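Local coordinates for protein (2Z,6E)-hedycaryol synthase (Kitasatospora setae, PDB 4MC3) that catalyses the magnesium-dependent 1,11-cyclization of (2E,6E)-farnesyl diphosphate, with water, to (2Z,6E)-hedycaryol and diphosphate, at residues Arg26-Trp31 and Thr50-Ser55; Glu277-Gln282 and Glu290-Tyr295; Tyr153-Gly158 and Leu172-Tyr177. All coordinates share one frame; numbering follows the deposited sequence.

Contact 1: Arg26-Trp31 and Thr50-Ser55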
loop_
_atom_site.group_PDB
_atom_site.type_symbol
_atom_site.label_atom_id
_atom_site.label_comp_id
_atom_site.label_asym_id
_atom_site.label_seq_id
_atom_site.Cartn_x
_atom_site.Cartn_y
_atom_site.Cartn_z
ATOM N N ARG A 26 4.494 -13.836 -15.424
ATOM C CA ARG A 26 3.764 -14.857 -16.220
ATOM C C ARG A 26 2.688 -15.544 -15.364
ATOM O O ARG A 26 1.591 -15.806 -15.859
ATOM C CB ARG A 26 4.734 -15.896 -16.806
ATOM C CG ARG A 26 5.403 -15.470 -18.102
ATOM C CD ARG A 26 6.104 -16.653 -18.775
ATOM N NE ARG A 26 7.101 -17.286 -17.905
ATOM C CZ ARG A 26 8.370 -16.870 -17.754
ATOM N NH1 ARG A 26 8.822 -15.797 -18.410
ATOM N NH2 ARG A 26 9.198 -17.523 -16.929
ATOM N N ALA A 27 2.982 -15.829 -14.081
ATOM C CA ALA A 27 1.982 -16.456 -13.219
ATOM C C ALA A 27 0.820 -15.464 -12.973
ATOM O O ALA A 27 -0.329 -15.848 -12.916
ATOM C CB ALA A 27 2.580 -16.900 -11.920
ATOM N N MET A 28 1.141 -14.189 -12.786
ATOM C CA MET A 28 0.101 -13.167 -12.611
ATOM C C MET A 28 -0.858 -13.124 -13.788
ATOM O O MET A 28 -2.082 -13.178 -13.630
ATOM C CB MET A 28 0.737 -11.813 -12.437
ATOM C CG MET A 28 -0.239 -10.678 -12.205
ATOM S SD MET A 28 0.431 -9.006 -12.365
ATOM C CE MET A 28 0.776 -8.951 -14.157
ATOM N N TRP A 29 -0.296 -13.039 -14.984
ATOM C CA TRP A 29 -1.095 -12.971 -16.205
ATOM C C TRP A 29 -1.934 -14.206 -16.436
ATOM O O TRP A 29 -3.062 -14.130 -16.915
ATOM C CB TRP A 29 -0.186 -12.709 -17.409
ATOM C CG TRP A 29 -0.037 -11.328 -17.617
ATOM C CD1 TRP A 29 1.055 -10.576 -17.358
ATOM C CD2 TRP A 29 -1.066 -10.434 -18.007
ATOM N NE1 TRP A 29 0.786 -9.273 -17.600
ATOM C CE2 TRP A 29 -0.517 -9.155 -18.010
ATOM C CE3 TRP A 29 -2.423 -10.607 -18.395
ATOM C CZ2 TRP A 29 -1.241 -8.032 -18.413
ATOM C CZ3 TRP A 29 -3.141 -9.503 -18.779
ATOM C CH2 TRP A 29 -2.550 -8.224 -18.785
ATOM N N GLU A 30 -1.381 -15.356 -16.143
ATOM C CA GLU A 30 -2.139 -16.588 -16.153
ATOM C C GLU A 30 -3.360 -16.546 -15.221
ATOM O O GLU A 30 -4.470 -16.980 -15.570
ATOM C CB GLU A 30 -1.165 -17.650 -15.770
ATOM C CG GLU A 30 -1.725 -18.972 -15.438
ATOM C CD GLU A 30 -1.022 -20.047 -16.205
ATOM O OE1 GLU A 30 0.230 -20.032 -16.463
ATOM O OE2 GLU A 30 -1.801 -20.895 -16.566
ATOM N N TRP A 31 -3.167 -15.976 -14.039
ATOM C CA TRP A 31 -4.276 -15.871 -13.071
ATOM C C TRP A 31 -5.317 -14.859 -13.585
ATOM O O TRP A 31 -6.558 -15.060 -13.466
ATOM C CB TRP A 31 -3.714 -15.501 -11.701
ATOM C CG TRP A 31 -4.738 -15.376 -10.630
ATOM C CD1 TRP A 31 -5.246 -16.382 -9.872
ATOM C CD2 TRP A 31 -5.327 -14.179 -10.156
ATOM N NE1 TRP A 31 -6.157 -15.900 -8.978
ATOM C CE2 TRP A 31 -6.215 -14.538 -9.123
ATOM C CE3 TRP A 31 -5.190 -12.824 -10.482
ATOM C CZ2 TRP A 31 -6.962 -13.592 -8.444
ATOM C CZ3 TRP A 31 -5.915 -11.909 -9.798
ATOM C CH2 TRP A 31 -6.788 -12.282 -8.812
ATOM N N THR A 50 -0.380 -0.671 -16.669
ATOM C CA THR A 50 -0.297 -0.258 -15.257
ATOM C C THR A 50 1.045 -0.636 -14.633
ATOM O O THR A 50 1.420 -0.062 -13.627
ATOM C CB THR A 50 -1.374 -0.896 -14.353
ATOM O OG1 THR A 50 -1.131 -2.305 -14.178
ATOM C CG2 THR A 50 -2.729 -0.699 -14.921
ATOM N N GLY A 51 1.730 -1.636 -15.197
ATOM C CA GLY A 51 2.976 -2.157 -14.586
ATOM C C GLY A 51 2.780 -2.813 -13.216
ATOM O O GLY A 51 3.601 -2.637 -12.305
ATOM N N ALA A 52 1.717 -3.597 -13.080
ATOM C CA ALA A 52 1.423 -4.278 -11.802
ATOM C C ALA A 52 2.547 -5.200 -11.350
ATOM O O ALA A 52 2.802 -5.371 -10.152
ATOM C CB ALA A 52 0.121 -5.073 -11.913
ATOM N N ASP A 53 3.175 -5.841 -12.318
ATOM C CA ASP A 53 4.196 -6.793 -12.040
ATOM C C ASP A 53 5.427 -6.025 -11.519
ATOM O O ASP A 53 5.992 -6.390 -10.504
ATOM C CB ASP A 53 4.501 -7.687 -13.241
ATOM C CG ASP A 53 4.518 -6.937 -14.581
ATOM O OD1 ASP A 53 4.449 -5.702 -14.632
ATOM O OD2 ASP A 53 4.606 -7.642 -15.596
ATOM N N LEU A 54 5.834 -4.963 -12.221
ATOM C CA LEU A 54 6.983 -4.184 -11.806
ATOM C C LEU A 54 6.741 -3.563 -10.438
ATOM O O LEU A 54 7.630 -3.536 -9.580
ATOM C CB LEU A 54 7.340 -3.113 -12.872
ATOM C CG LEU A 54 8.598 -2.290 -12.600
ATOM C CD1 LEU A 54 9.814 -3.202 -12.579
ATOM C CD2 LEU A 54 8.749 -1.209 -13.674
ATOM N N SER A 55 5.510 -3.080 -10.225
ATOM C CA SER A 55 5.145 -2.508 -8.967
ATOM C C SER A 55 5.400 -3.498 -7.828
ATOM O O SER A 55 6.058 -3.141 -6.815
ATOM C CB SER A 55 3.662 -2.129 -8.985
ATOM O OG SER A 55 3.226 -1.817 -7.704
HETATM O O HOH W 1 2.634 -6.769 -17.170
#
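Trp29 and Asp53 meet through one water molecule. It lies in the plane of the indole at its nitrogen edge, accepts from Trp29 NE1 at 3.1 Å and donates to Asp53 OD2 at 2.7 Å. The indole is also touched by Arg44, Met47 and Arg48, side chains of helix 41-50. The other flat group, the Asp53 carboxylate, is held at both oxygens: OD2 is also hydrogen-bonded to Ser25 OG, one turn before Trp29, while OD1 takes the backbone N of Leu54 at 2.9 Å, on the anti side and 32° out of the carboxylate plane. A first torsion of 41° sets CG between the backbone N and the carbonyl carbon, turning the carboxylate back onto its own helix while it still reaches helix 21-35.

Direct contact is apolar and belongs to Met28. Its chain runs out straight and then bends at chi3 (68°), bringing SD to 4.0 Å from Ala52 CB and CE to 4.0 Å from Asp53 CB; the Met28 and Asp53 side chains cross at about a right angle. Ala52 also touches Ile75 of helix 65-84.

The contact is an example of how, in the all-helical class I terpene cyclase fold, helix 21-35 packs against the start of helix 52-59. Gly51, with positive phi, lies between helix 41-50 and helix 52-59 and is the N-cap of the latter, whose first turn includes Ser55 of the nerolidol pocket; the side chain of Ala52 is about 7 Å from the bound nerolidol. With Asp53 in this first turn, bonded to Leu54 N, Ser25 and the water, its negative charge is probably stabilised by the helix start, and the ionised form is likely favoured.

Contact 2: Glu277-Gln282 and Glu290-Tyr295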
loop_
_atom_site.group_PDB
_atom_site.type_symbol
_atom_site.label_atom_id
_atom_site.label_comp_id
_atom_site.label_asym_id
_atom_site.label_seq_id
_atom_site.Cartn_x
_atom_site.Cartn_y
_atom_site.Cartn_z
ATOM N N GLU A 277 14.990 -0.931 19.877
ATOM C CA GLU A 277 14.867 -0.850 21.348
ATOM C C GLU A 277 13.672 -1.646 21.864
ATOM O O GLU A 277 13.749 -2.347 22.887
ATOM C CB GLU A 277 14.745 0.623 21.787
ATOM C CG GLU A 277 15.930 1.498 21.399
ATOM C CD GLU A 277 15.710 2.988 21.671
ATOM O OE1 GLU A 277 14.699 3.374 22.332
ATOM O OE2 GLU A 277 16.574 3.774 21.217
ATOM N N GLU A 278 12.567 -1.590 21.128
ATOM C CA GLU A 278 11.358 -2.273 21.547
ATOM C C GLU A 278 11.541 -3.794 21.417
ATOM O O GLU A 278 10.989 -4.544 22.216
ATOM C CB GLU A 278 10.147 -1.807 20.703
ATOM C CG GLU A 278 8.841 -2.596 20.896
ATOM C CD GLU A 278 8.254 -2.444 22.313
ATOM O OE1 GLU A 278 8.740 -1.572 23.055
ATOM O OE2 GLU A 278 7.293 -3.163 22.692
ATOM N N LEU A 279 12.263 -4.252 20.390
ATOM C CA LEU A 279 12.498 -5.710 20.251
ATOM C C LEU A 279 13.236 -6.256 21.498
ATOM O O LEU A 279 12.914 -7.333 21.996
ATOM C CB LEU A 279 13.257 -6.007 18.957
ATOM C CG LEU A 279 12.458 -5.699 17.662
ATOM C CD1 LEU A 279 13.349 -5.870 16.449
ATOM C CD2 LEU A 279 11.237 -6.597 17.533
ATOM N N ASP A 280 14.213 -5.490 22.009
ATOM C CA ASP A 280 14.938 -5.808 23.281
ATOM C C ASP A 280 14.020 -5.855 24.524
ATOM O O ASP A 280 14.140 -6.757 25.345
ATOM C CB ASP A 280 16.056 -4.784 23.429
ATOM C CG ASP A 280 17.161 -4.974 22.389
ATOM O OD1 ASP A 280 17.168 -6.009 21.692
ATOM O OD2 ASP A 280 18.041 -4.099 22.271
ATOM N N ARG A 281 13.122 -4.894 24.675
ATOM C CA ARG A 281 12.133 -4.885 25.751
ATOM C C ARG A 281 11.202 -6.094 25.768
ATOM O O ARG A 281 10.715 -6.485 26.840
ATOM C CB ARG A 281 11.291 -3.603 25.682
ATOM C CG ARG A 281 12.065 -2.352 26.054
ATOM C CD ARG A 281 11.137 -1.160 26.201
ATOM N NE ARG A 281 11.856 0.094 25.992
ATOM C CZ ARG A 281 11.808 0.839 24.888
ATOM N NH1 ARG A 281 12.520 1.962 24.829
ATOM N NH2 ARG A 281 11.054 0.488 23.841
ATOM N N GLN A 282 10.963 -6.694 24.599
ATOM C CA GLN A 282 10.042 -7.826 24.511
ATOM C C GLN A 282 10.727 -9.171 24.774
ATOM O O GLN A 282 10.050 -10.150 25.075
ATOM C CB GLN A 282 9.306 -7.850 23.165
ATOM C CG GLN A 282 8.283 -6.726 23.062
ATOM C CD GLN A 282 7.247 -6.917 21.970
ATOM O OE1 GLN A 282 6.855 -8.040 21.627
ATOM N NE2 GLN A 282 6.769 -5.795 21.429
ATOM N N GLU A 290 14.842 -11.196 14.021
ATOM C CA GLU A 290 15.350 -11.145 12.660
ATOM C C GLU A 290 14.237 -10.832 11.664
ATOM O O GLU A 290 14.411 -9.994 10.757
ATOM C CB GLU A 290 16.036 -12.487 12.315
ATOM C CG GLU A 290 16.606 -12.612 10.903
ATOM C CD GLU A 290 17.063 -14.034 10.581
ATOM O OE1 GLU A 290 17.501 -14.762 11.512
ATOM O OE2 GLU A 290 16.984 -14.423 9.394
ATOM N N ALA A 291 13.085 -11.494 11.822
ATOM C CA ALA A 291 11.934 -11.277 10.943
ATOM C C ALA A 291 11.446 -9.835 11.032
ATOM O O ALA A 291 11.158 -9.192 10.015
ATOM C CB ALA A 291 10.821 -12.243 11.282
ATOM N N ALA A 292 11.382 -9.299 12.250
ATOM C CA ALA A 292 10.956 -7.929 12.431
ATOM C C ALA A 292 11.934 -6.930 11.790
ATOM O O ALA A 292 11.504 -5.940 11.150
ATOM C CB ALA A 292 10.773 -7.629 13.896
ATOM N N VAL A 293 13.235 -7.166 11.956
ATOM C CA VAL A 293 14.212 -6.252 11.338
ATOM C C VAL A 293 14.156 -6.275 9.796
ATOM O O VAL A 293 14.273 -5.216 9.136
ATOM C CB VAL A 293 15.630 -6.588 11.841
ATOM C CG1 VAL A 293 16.698 -5.823 11.057
ATOM C CG2 VAL A 293 15.694 -6.273 13.312
ATOM N N ASP A 294 13.966 -7.456 9.229
ATOM C CA ASP A 294 13.885 -7.631 7.781
ATOM C C ASP A 294 12.595 -6.934 7.273
ATOM O O ASP A 294 12.610 -6.286 6.211
ATOM C CB ASP A 294 13.903 -9.125 7.431
ATOM C CG ASP A 294 14.416 -9.447 6.027
ATOM O OD1 ASP A 294 14.991 -10.550 5.850
ATOM O OD2 ASP A 294 14.241 -8.680 5.074
ATOM N N TYR A 295 11.480 -7.140 7.971
ATOM C CA TYR A 295 10.230 -6.458 7.590
ATOM C C TYR A 295 10.419 -4.951 7.567
ATOM O O TYR A 295 10.031 -4.287 6.617
ATOM C CB TYR A 295 9.153 -6.832 8.582
ATOM C CG TYR A 295 7.800 -6.212 8.453
ATOM C CD1 TYR A 295 6.815 -6.834 7.728
ATOM C CD2 TYR A 295 7.478 -5.047 9.097
ATOM C CE1 TYR A 295 5.527 -6.323 7.695
ATOM C CE2 TYR A 295 6.219 -4.477 9.021
ATOM C CZ TYR A 295 5.244 -5.133 8.305
ATOM O OH TYR A 295 3.980 -4.599 8.342
#
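Leu279 reaches over to Ala292 and Val293 near the connection joining two consecutive helices, 250-282 and 286-309, the last two modelled in this all-helical terpene synthase fold. The side chain can be followed outward as an example of how one leucine packs between two consecutive helices. CB points at the opposing helix but is still 5.9 Å from Ala292 CB. With chi1 at -66°, CG lies beside the backbone N and anti to the carbonyl carbon, and it closes to 4.6 Å from the same methyl. The two branches then do the touching. CD2 rests on Ala292 CB at 3.8 Å; CD1 sits 4.0 Å from that carbon and 3.9 Å from Val293 CG2, so Ala292 CB is met by both prongs of the fork while the valine is met by one.

No hydrogen bond joins the two segments, and the fit is purely one of methyl groups. Val200 of helix 198-201 touches both Leu279 and Ala292, and Leu284 of the connecting loop also reaches Leu279. Charges lie farther out: Asp280 makes a salt bridge with Arg289, near the start of the second helix.

On another side of helix 250-282, Glu278 has a partner at each oxygen. Arg281 NH2, in a poorly ordered side chain, meets OE1 at 3.2 Å, nearly along the C-O direction. Gln282, whose OE1 is bonded to Ser199 OG, sends NE2 to Glu278 OE2 at 3.0 Å, with an N-H...O angle of 162° and on the anti side, 19° out of the carboxylate plane.

Contact 3: Tyr153-Gly158 and Leu172-Tyr177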
loop_
_atom_site.group_PDB
_atom_site.type_symbol
_atom_site.label_atom_id
_atom_site.label_comp_id
_atom_site.label_asym_id
_atom_site.label_seq_id
_atom_site.Cartn_x
_atom_site.Cartn_y
_atom_site.Cartn_z
ATOM N N TYR A 153 -12.532 4.682 -0.891
ATOM C CA TYR A 153 -13.342 5.008 -2.065
ATOM C C TYR A 153 -14.665 5.655 -1.655
ATOM O O TYR A 153 -15.053 6.705 -2.247
ATOM C CB TYR A 153 -13.572 3.795 -2.928
ATOM C CG TYR A 153 -12.352 3.297 -3.683
ATOM C CD1 TYR A 153 -11.972 3.885 -4.886
ATOM C CD2 TYR A 153 -11.620 2.186 -3.231
ATOM C CE1 TYR A 153 -10.876 3.417 -5.598
ATOM C CE2 TYR A 153 -10.484 1.735 -3.922
ATOM C CZ TYR A 153 -10.127 2.343 -5.109
ATOM O OH TYR A 153 -9.024 1.922 -5.858
ATOM N N THR A 154 -15.297 5.115 -0.617
ATOM C CA THR A 154 -16.548 5.659 -0.123
ATOM C C THR A 154 -16.318 6.970 0.635
ATOM O O THR A 154 -17.034 7.918 0.414
ATOM C CB THR A 154 -17.186 4.654 0.832
ATOM O OG1 THR A 154 -17.499 3.458 0.095
ATOM C CG2 THR A 154 -18.361 5.227 1.500
ATOM N N THR A 155 -15.306 7.044 1.509
ATOM C CA THR A 155 -14.988 8.303 2.213
ATOM C C THR A 155 -14.789 9.496 1.285
ATOM O O THR A 155 -15.374 10.595 1.493
ATOM C CB THR A 155 -13.762 8.127 3.087
ATOM O OG1 THR A 155 -14.056 7.098 4.030
ATOM C CG2 THR A 155 -13.438 9.448 3.843
ATOM N N GLU A 156 -13.973 9.311 0.256
ATOM C CA GLU A 156 -13.673 10.422 -0.609
ATOM C C GLU A 156 -14.907 10.864 -1.389
ATOM O O GLU A 156 -15.114 12.063 -1.564
ATOM C CB GLU A 156 -12.446 10.075 -1.469
ATOM C CG GLU A 156 -11.231 9.891 -0.532
ATOM C CD GLU A 156 -9.866 9.950 -1.189
ATOM O OE1 GLU A 156 -9.821 9.653 -2.413
ATOM O OE2 GLU A 156 -8.844 10.282 -0.460
ATOM N N ALA A 157 -15.782 9.927 -1.785
ATOM C CA ALA A 157 -16.987 10.303 -2.522
ATOM C C ALA A 157 -17.915 11.125 -1.598
ATOM O O ALA A 157 -18.554 12.070 -2.046
ATOM C CB ALA A 157 -17.686 9.071 -3.072
ATOM N N GLY A 158 -17.952 10.777 -0.317
ATOM C CA GLY A 158 -18.774 11.493 0.695
ATOM C C GLY A 158 -18.305 12.918 0.879
ATOM O O GLY A 158 -19.101 13.853 0.895
ATOM N N LEU A 172 -4.516 12.923 5.484
ATOM C CA LEU A 172 -3.382 12.012 5.683
ATOM C C LEU A 172 -3.799 10.727 6.421
ATOM O O LEU A 172 -3.274 9.643 6.181
ATOM C CB LEU A 172 -2.206 12.684 6.423
ATOM C CG LEU A 172 -1.585 13.909 5.769
ATOM C CD1 LEU A 172 -0.452 14.489 6.638
ATOM C CD2 LEU A 172 -1.056 13.541 4.410
ATOM N N ASP A 173 -4.754 10.850 7.317
ATOM C CA ASP A 173 -5.229 9.708 8.089
ATOM C C ASP A 173 -5.820 8.672 7.140
ATOM O O ASP A 173 -5.636 7.462 7.388
ATOM C CB ASP A 173 -6.302 10.129 9.072
ATOM C CG ASP A 173 -5.756 10.812 10.319
ATOM O OD1 ASP A 173 -4.538 10.744 10.590
ATOM O OD2 ASP A 173 -6.592 11.309 11.119
ATOM N N ARG A 174 -6.523 9.091 6.112
ATOM C CA ARG A 174 -7.090 8.174 5.096
ATOM C C ARG A 174 -6.097 7.792 3.992
ATOM O O ARG A 174 -6.083 6.613 3.509
ATOM C CB ARG A 174 -8.405 8.645 4.544
ATOM C CG ARG A 174 -8.341 9.753 3.588
ATOM C CD ARG A 174 -9.763 9.985 3.029
ATOM N NE ARG A 174 -9.719 11.197 2.262
ATOM C CZ ARG A 174 -9.866 12.424 2.793
ATOM N NH1 ARG A 174 -9.772 13.479 2.015
ATOM N NH2 ARG A 174 -10.110 12.590 4.092
ATOM N N ARG A 175 -5.199 8.716 3.648
ATOM C CA ARG A 175 -4.233 8.499 2.597
ATOM C C ARG A 175 -3.251 7.372 2.948
ATOM O O ARG A 175 -2.772 6.653 2.058
ATOM C CB ARG A 175 -3.465 9.791 2.277
ATOM C CG ARG A 175 -2.596 9.707 1.079
ATOM C CD ARG A 175 -3.344 9.435 -0.184
ATOM N NE ARG A 175 -2.481 9.589 -1.338
ATOM C CZ ARG A 175 -2.243 8.645 -2.239
ATOM N NH1 ARG A 175 -2.839 7.440 -2.177
ATOM N NH2 ARG A 175 -1.398 8.910 -3.190
ATOM N N MET A 176 -2.902 7.225 4.225
ATOM C CA MET A 176 -2.002 6.130 4.624
ATOM C C MET A 176 -2.625 4.778 4.279
ATOM O O MET A 176 -1.887 3.837 4.055
ATOM C CB MET A 176 -1.538 6.163 6.057
ATOM C CG MET A 176 -2.543 5.925 7.084
ATOM S SD MET A 176 -1.782 5.423 8.703
ATOM C CE MET A 176 -1.143 3.765 8.566
ATOM N N TYR A 177 -3.945 4.689 4.268
ATOM C CA TYR A 177 -4.637 3.428 3.813
ATOM C C TYR A 177 -4.924 3.403 2.306
ATOM O O TYR A 177 -4.828 2.334 1.683
ATOM C CB TYR A 177 -5.887 3.210 4.629
ATOM C CG TYR A 177 -5.555 3.017 6.078
ATOM C CD1 TYR A 177 -4.890 1.884 6.539
ATOM C CD2 TYR A 177 -5.874 4.000 7.017
ATOM C CE1 TYR A 177 -4.562 1.744 7.881
ATOM C CE2 TYR A 177 -5.538 3.858 8.342
ATOM C CZ TYR A 177 -4.869 2.738 8.763
ATOM O OH TYR A 177 -4.546 2.563 10.096
#
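Thr155 and Arg174 mark the nearest backbone approach of two helical segments running in roughly opposite senses, with 8.4 Å between their CA atoms. Arg174 bridges that gap. Its CG stands between the backbone N and the carbonyl carbon (chi1 75°), and the chain continues extended to NE. On the way CD passes Thr155 CG2 at 3.8 Å, the methyl being placed obliquely to the guanidinium.

Glu156 sets off beside its partner but ends against it. CG lies 3.4 Å from Arg174 NE, and OE2 accepts from NE at 3.0 Å in a salt bridge with an N-H...O angle of 156°. The oxygen sits at the guanidinium edge, practically in its plane, and uses the lone pair turned away from OE1. The carboxylate and guanidinium planes stand 81° apart, in keeping with a bridge through one oxygen and NE and not a flat two-bond pairing. Glu156 OE1 instead binds Tyr234 OH, and His236 touches both side chains.

This pair joins helix 136-160 to helix 168-178 within the metal-binding class I terpene synthase fold. Its position is consistent with a second layer behind the active site: the Glu156 side chain is about 9 Å from that of Asp82. Tyr153 OH is hydrogen-bonded to Asp82 of the DDXXXE motif, a probable magnesium ligand, as in related enzymes.

Arg175, which probably binds the substrate, is directed elsewhere than Arg174. Its NH2 forms a salt bridge with Asp222 and its NH1 a hydrogen bond with Ser178 of the nerolidol pocket, while Arg175 NE stays 6.5 Å from Glu156 OE2.

In the fold
From the N terminus, contact 1 comes first, closing a loop that holds most of helix 41-50 and tying helix 21-35 to helix 52-59 beside the ligand pocket. Contact 3 follows, folding helix 168-178 back on helix 136-160 across a short connection, near the probable metal and substrate sites. Contact 2 closes last, at the short connection between helices 250-282 and 286-309, away from the annotated sites. The three loops are in series; none nests or crosses. They do not touch. The centres of contacts 1 and 3 are 26 Å apart. Those of contacts 2 and 3 are 31 Å apart, and contact 2 is the more distant from contact 1 as well.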